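Local coordinates for protein aldehyde dehydrogenase (Burkholderia vietnamiensis, PDB 5KF0) that probably oxidises aldehydes to carboxylic acids with a nicotinamide cofactor, binding NADPH, as a tetramer, at residues E123-E135 with Q141-G153. Sequence-based numbering, arbitrary orientation.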
loop_
_atom_site.group_PDB
_atom_site.type_symbol
_atom_site.label_atom_id
_atom_site.label_comp_id
_atom_site.label_asym_id
_atom_site.label_seq_id
_atom_site.Cartn_x
_atom_site.Cartn_y
_atom_site.Cartn_z
ATOM N N GLU A 123 -1.125 8.708 12.690
ATOM C CA GLU A 123 -1.833 8.550 11.425
ATOM C C GLU A 123 -2.260 9.887 10.842
ATOM O O GLU A 123 -2.447 9.987 9.623
ATOM C CB GLU A 123 -3.051 7.634 11.593
ATOM C CG GLU A 123 -2.697 6.188 11.969
ATOM C CD GLU A 123 -2.027 5.419 10.834
ATOM O OE1 GLU A 123 -2.073 5.885 9.672
ATOM O OE2 GLU A 123 -1.452 4.343 11.106
ATOM N N ALA A 124 -2.368 10.930 11.673
ATOM C CA ALA A 124 -2.850 12.218 11.179
ATOM C C ALA A 124 -1.948 12.801 10.099
ATOM O O ALA A 124 -2.413 13.595 9.272
ATOM C CB ALA A 124 -2.966 13.215 12.337
ATOM N N VAL A 125 -0.656 12.466 10.109
ATOM C CA VAL A 125 0.277 13.042 9.152
ATOM C C VAL A 125 0.604 12.075 8.024
ATOM O O VAL A 125 1.553 12.318 7.270
ATOM C CB VAL A 125 1.560 13.537 9.841
ATOM C CG1 VAL A 125 1.249 14.727 10.745
ATOM C CG2 VAL A 125 2.221 12.410 10.645
ATOM N N ARG A 126 -0.155 10.987 7.882
ATOM C CA ARG A 126 0.122 10.066 6.775
ATOM C C ARG A 126 -1.167 9.596 6.109
ATOM O O ARG A 126 -1.264 8.456 5.627
ATOM C CB ARG A 126 0.992 8.885 7.227
ATOM C CG ARG A 126 0.667 8.324 8.588
ATOM C CD ARG A 126 1.628 7.187 9.009
ATOM N NE ARG A 126 3.072 7.464 8.937
ATOM C CZ ARG A 126 3.756 8.275 9.745
ATOM N NH1 ARG A 126 3.147 8.966 10.702
ATOM N NH2 ARG A 126 5.068 8.412 9.587
ATOM N N ILE A 127 -2.158 10.484 6.011
ATOM C CA ILE A 127 -3.363 10.191 5.244
ATOM C C ILE A 127 -3.036 10.446 3.773
ATOM O O ILE A 127 -3.377 11.497 3.214
ATOM C CB ILE A 127 -4.564 11.031 5.724
ATOM C CG1 ILE A 127 -4.723 10.879 7.241
ATOM C CG2 ILE A 127 -5.850 10.567 5.038
ATOM C CD1 ILE A 127 -5.886 11.648 7.832
ATOM N N ASP A 128 -2.350 9.497 3.150
ATOM C CA ASP A 128 -1.844 9.657 1.795
ATOM C C ASP A 128 -2.905 9.262 0.772
ATOM O O ASP A 128 -3.941 8.686 1.097
ATOM C CB ASP A 128 -0.595 8.801 1.588
ATOM C CG ASP A 128 0.609 9.278 2.411
ATOM O OD1 ASP A 128 0.658 10.466 2.822
ATOM O OD2 ASP A 128 1.504 8.439 2.641
ATOM N N GLY A 129 -2.608 9.551 -0.491
ATOM C CA GLY A 129 -3.446 9.141 -1.599
ATOM C C GLY A 129 -2.636 8.371 -2.617
ATOM O O GLY A 129 -1.499 7.964 -2.340
ATOM N N GLU A 130 -3.204 8.173 -3.805
ATOM C CA GLU A 130 -2.568 7.377 -4.837
ATOM C C GLU A 130 -2.498 8.148 -6.145
ATOM O O GLU A 130 -3.396 8.936 -6.474
ATOM C CB GLU A 130 -3.333 6.067 -5.085
ATOM C CG GLU A 130 -3.410 5.129 -3.898
ATOM C CD GLU A 130 -4.488 4.074 -4.116
ATOM O OE1 GLU A 130 -4.194 3.079 -4.785
ATOM O OE2 GLU A 130 -5.643 4.278 -3.674
ATOM N N VAL A 131 -1.434 7.890 -6.903
ATOM C CA VAL A 131 -1.341 8.307 -8.299
ATOM C C VAL A 131 -1.647 7.066 -9.123
ATOM O O VAL A 131 -0.859 6.118 -9.133
ATOM C CB VAL A 131 0.043 8.883 -8.646
ATOM C CG1 VAL A 131 0.050 9.361 -10.098
ATOM C CG2 VAL A 131 0.402 10.037 -7.715
ATOM N N LEU A 132 -2.804 7.046 -9.782
ATOM C CA LEU A 132 -3.311 5.841 -10.428
ATOM C C LEU A 132 -3.002 5.829 -11.923
ATOM O O LEU A 132 -3.296 6.797 -12.631
ATOM C CB LEU A 132 -4.824 5.741 -10.230
ATOM C CG LEU A 132 -5.332 5.709 -8.797
ATOM C CD1 LEU A 132 -6.851 5.897 -8.796
ATOM C CD2 LEU A 132 -4.931 4.401 -8.099
ATOM N N ASN A 133 -2.454 4.715 -12.413
ATOM C CA ASN A 133 -2.424 4.533 -13.859
ATOM C C ASN A 133 -3.845 4.329 -14.354
ATOM O O ASN A 133 -4.531 3.402 -13.910
ATOM C CB ASN A 133 -1.576 3.347 -14.296
ATOM C CG ASN A 133 -1.691 3.120 -15.796
ATOM O OD1 ASN A 133 -1.383 4.020 -16.591
ATOM N ND2 ASN A 133 -2.193 1.946 -16.193
ATOM N N LEU A 134 -4.276 5.195 -15.267
ATOM C CA LEU A 134 -5.563 5.055 -15.921
ATOM C C LEU A 134 -5.433 4.642 -17.376
ATOM O O LEU A 134 -6.451 4.358 -18.015
ATOM C CB LEU A 134 -6.353 6.375 -15.835
ATOM C CG LEU A 134 -6.647 6.891 -14.419
ATOM C CD1 LEU A 134 -7.563 8.106 -14.498
ATOM C CD2 LEU A 134 -7.293 5.818 -13.535
ATOM N N GLU A 135 -4.211 4.570 -17.911
ATOM C CA GLU A 135 -4.023 4.182 -19.308
ATOM C C GLU A 135 -4.092 2.657 -19.426
ATOM O O GLU A 135 -3.096 1.957 -19.632
ATOM C CB GLU A 135 -2.708 4.733 -19.852
ATOM C CG GLU A 135 -2.584 6.238 -19.774
ATOM C CD GLU A 135 -1.364 6.744 -20.539
ATOM O OE1 GLU A 135 -0.255 6.215 -20.324
ATOM O OE2 GLU A 135 -1.511 7.657 -21.367
ATOM N N GLN A 141 -5.913 6.912 -23.079
ATOM C CA GLN A 141 -4.570 7.442 -23.275
ATOM C C GLN A 141 -4.532 8.903 -22.849
ATOM O O GLN A 141 -5.403 9.693 -23.224
ATOM C CB GLN A 141 -4.131 7.316 -24.739
ATOM C CG GLN A 141 -2.640 7.621 -24.901
ATOM C CD GLN A 141 -2.147 7.582 -26.337
ATOM O OE1 GLN A 141 -2.927 7.424 -27.280
ATOM N NE2 GLN A 141 -0.841 7.739 -26.509
ATOM N N GLY A 142 -3.527 9.258 -22.045
ATOM C CA GLY A 142 -3.345 10.633 -21.630
ATOM C C GLY A 142 -4.055 11.028 -20.352
ATOM O O GLY A 142 -3.947 12.193 -19.942
ATOM N N TYR A 143 -4.782 10.111 -19.710
ATOM C CA TYR A 143 -5.443 10.391 -18.438
ATOM C C TYR A 143 -4.661 9.781 -17.277
ATOM O O TYR A 143 -4.133 8.671 -17.388
ATOM C CB TYR A 143 -6.864 9.821 -18.419
ATOM C CG TYR A 143 -7.858 10.407 -19.404
ATOM C CD1 TYR A 143 -8.818 11.335 -18.995
ATOM C CD2 TYR A 143 -7.872 9.990 -20.729
ATOM C CE1 TYR A 143 -9.754 11.838 -19.888
ATOM C CE2 TYR A 143 -8.790 10.499 -21.631
ATOM C CZ TYR A 143 -9.734 11.412 -21.207
ATOM O OH TYR A 143 -10.653 11.877 -22.121
ATOM N N THR A 144 -4.630 10.494 -16.147
ATOM C CA THR A 144 -4.028 10.024 -14.902
ATOM C C THR A 144 -4.946 10.378 -13.740
ATOM O O THR A 144 -5.595 11.432 -13.742
ATOM C CB THR A 144 -2.647 10.667 -14.665
ATOM O OG1 THR A 144 -1.805 10.442 -15.797
ATOM C CG2 THR A 144 -1.971 10.105 -13.392
ATOM N N GLY A 145 -4.981 9.511 -12.732
ATOM C CA GLY A 145 -5.813 9.716 -11.553
ATOM C C GLY A 145 -4.971 10.094 -10.344
ATOM O O GLY A 145 -3.850 9.597 -10.173
ATOM N N TYR A 146 -5.525 10.971 -9.510
ATOM C CA TYR A 146 -4.927 11.366 -8.239
ATOM C C TYR A 146 -6.010 11.311 -7.179
ATOM O O TYR A 146 -7.111 11.823 -7.403
ATOM C CB TYR A 146 -4.352 12.792 -8.310
ATOM C CG TYR A 146 -3.334 12.976 -9.406
ATOM C CD1 TYR A 146 -1.977 12.836 -9.142
ATOM C CD2 TYR A 146 -3.727 13.279 -10.705
ATOM C CE1 TYR A 146 -1.040 12.985 -10.140
ATOM C CE2 TYR A 146 -2.793 13.432 -11.717
ATOM C CZ TYR A 146 -1.446 13.286 -11.421
ATOM O OH TYR A 146 -0.504 13.436 -12.417
ATOM N N THR A 147 -5.713 10.716 -6.026
ATOM C CA THR A 147 -6.727 10.589 -4.989
ATOM C C THR A 147 -6.300 11.281 -3.700
ATOM O O THR A 147 -5.111 11.460 -3.413
ATOM C CB THR A 147 -7.060 9.127 -4.672
ATOM O OG1 THR A 147 -5.984 8.522 -3.930
ATOM C CG2 THR A 147 -7.324 8.335 -5.958
ATOM N N ARG A 148 -7.315 11.640 -2.916
ATOM C CA ARG A 148 -7.151 12.208 -1.582
ATOM C C ARG A 148 -8.350 11.774 -0.752
ATOM O O ARG A 148 -9.387 11.377 -1.291
ATOM C CB ARG A 148 -7.060 13.741 -1.618
ATOM C CG ARG A 148 -8.384 14.401 -2.044
ATOM C CD ARG A 148 -8.216 15.863 -2.432
ATOM N NE ARG A 148 -8.020 16.749 -1.283
ATOM C CZ ARG A 148 -7.876 18.067 -1.389
ATOM N NH1 ARG A 148 -7.892 18.652 -2.586
ATOM N NH2 ARG A 148 -7.708 18.802 -0.299
ATOM N N ARG A 149 -8.209 11.857 0.571
ATOM C CA ARG A 149 -9.304 11.565 1.488
ATOM C C ARG A 149 -9.800 12.881 2.074
ATOM O O ARG A 149 -9.037 13.579 2.750
ATOM C CB ARG A 149 -8.849 10.631 2.608
ATOM C CG ARG A 149 -8.163 9.372 2.123
ATOM C CD ARG A 149 -9.097 8.465 1.372
ATOM N NE ARG A 149 -10.243 8.036 2.171
ATOM C CZ ARG A 149 -11.097 7.098 1.777
ATOM N NH1 ARG A 149 -10.913 6.493 0.605
ATOM N NH2 ARG A 149 -12.124 6.757 2.538
ATOM N N VAL A 150 -11.053 13.226 1.798
ATOM C CA VAL A 150 -11.676 14.465 2.273
ATOM C C VAL A 150 -12.511 14.133 3.506
ATOM O O VAL A 150 -13.208 13.113 3.502
ATOM C CB VAL A 150 -12.542 15.095 1.166
ATOM C CG1 VAL A 150 -13.227 16.375 1.654
ATOM C CG2 VAL A 150 -11.693 15.379 -0.076
ATOM N N PRO A 151 -12.493 14.936 4.566
ATOM C CA PRO A 151 -13.360 14.638 5.713
ATOM C C PRO A 151 -14.806 14.494 5.257
ATOM O O PRO A 151 -15.281 15.242 4.398
ATOM C CB PRO A 151 -13.185 15.854 6.634
ATOM C CG PRO A 151 -12.000 16.578 6.162
ATOM C CD PRO A 151 -11.691 16.160 4.752
ATOM N N ILE A 152 -15.510 13.513 5.830
ATOM C CA ILE A 152 -16.866 13.217 5.365
ATOM C C ILE A 152 -17.850 14.318 5.752
ATOM O O ILE A 152 -18.872 14.507 5.080
ATOM C CB ILE A 152 -17.322 11.840 5.882
ATOM C CG1 ILE A 152 -18.555 11.351 5.116
ATOM C CG2 ILE A 152 -17.563 11.878 7.399
ATOM C CD1 ILE A 152 -18.871 9.872 5.378
ATOM N N GLY A 153 -17.568 15.062 6.813
ATOM C CA GLY A 153 -18.475 16.080 7.283
ATOM C C GLY A 153 -18.785 15.861 8.745
ATOM O O GLY A 153 -18.073 15.126 9.439
HETATM O O HOH W 1 -5.492 12.361 1.415
HETATM O O HOH W 2 -6.379 6.416 -2.202
HETATM O O HOH W 3 -2.295 7.100 -16.228
#
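Leu-132 and Gly-145 face each other as a hydrogen-bonded pair of two antiparallel strands. Leu-132 N reaches Gly-145 O at 2.8 Å from well above the carbonyl plane, while Gly-145 N meets an in-plane lone pair of Leu-132 O at 3.2 Å, nearly straight (172°). Two residues along, where the next hydrogen-bonded pair would be expected, a side chain stands in for one backbone acceptor. Thr-147 N donates to Glu-130 O, but Glu-130 N donates to Thr-147 OG1 (2.8 Å), which chi1 of 73° sets between the threonine's own N and carbonyl carbon. Thr-147 O, buried without a hydrogen-bond partner, has the CA-H of Gly-129 pointed at it (CA to O 3.4 Å). A water joins the same OG1 to Glu-130 OE2; OE1 pairs with Arg-468 of the third subunit. On one face, both methyls of Val-131 lie beside the CD1-CE1 side of the Tyr-146 ring, CG1 being 3.8 Å from CE1. On the other, Leu-134 lays CD1 3.4 Å from Gly-145 N, where there is no side chain in the way. Near the turn, Glu-135 stretches out beyond CG (chi2 -170°) and takes Gly-142 N on the anti lone pair of OE2 at 2.7 Å. Two waters bridge where the strands spread: one between Ile-127 O and Arg-149 N, another linking Asn-133 OD1, Leu-134 N and Tyr-143 O. Strand 475-483 flanks 143-151, and residues 129-131 pair with a strand of the second subunit. This is the projecting beta hairpin of the aldehyde dehydrogenase oligomerisation domain, whose sheet continues across the subunit interface.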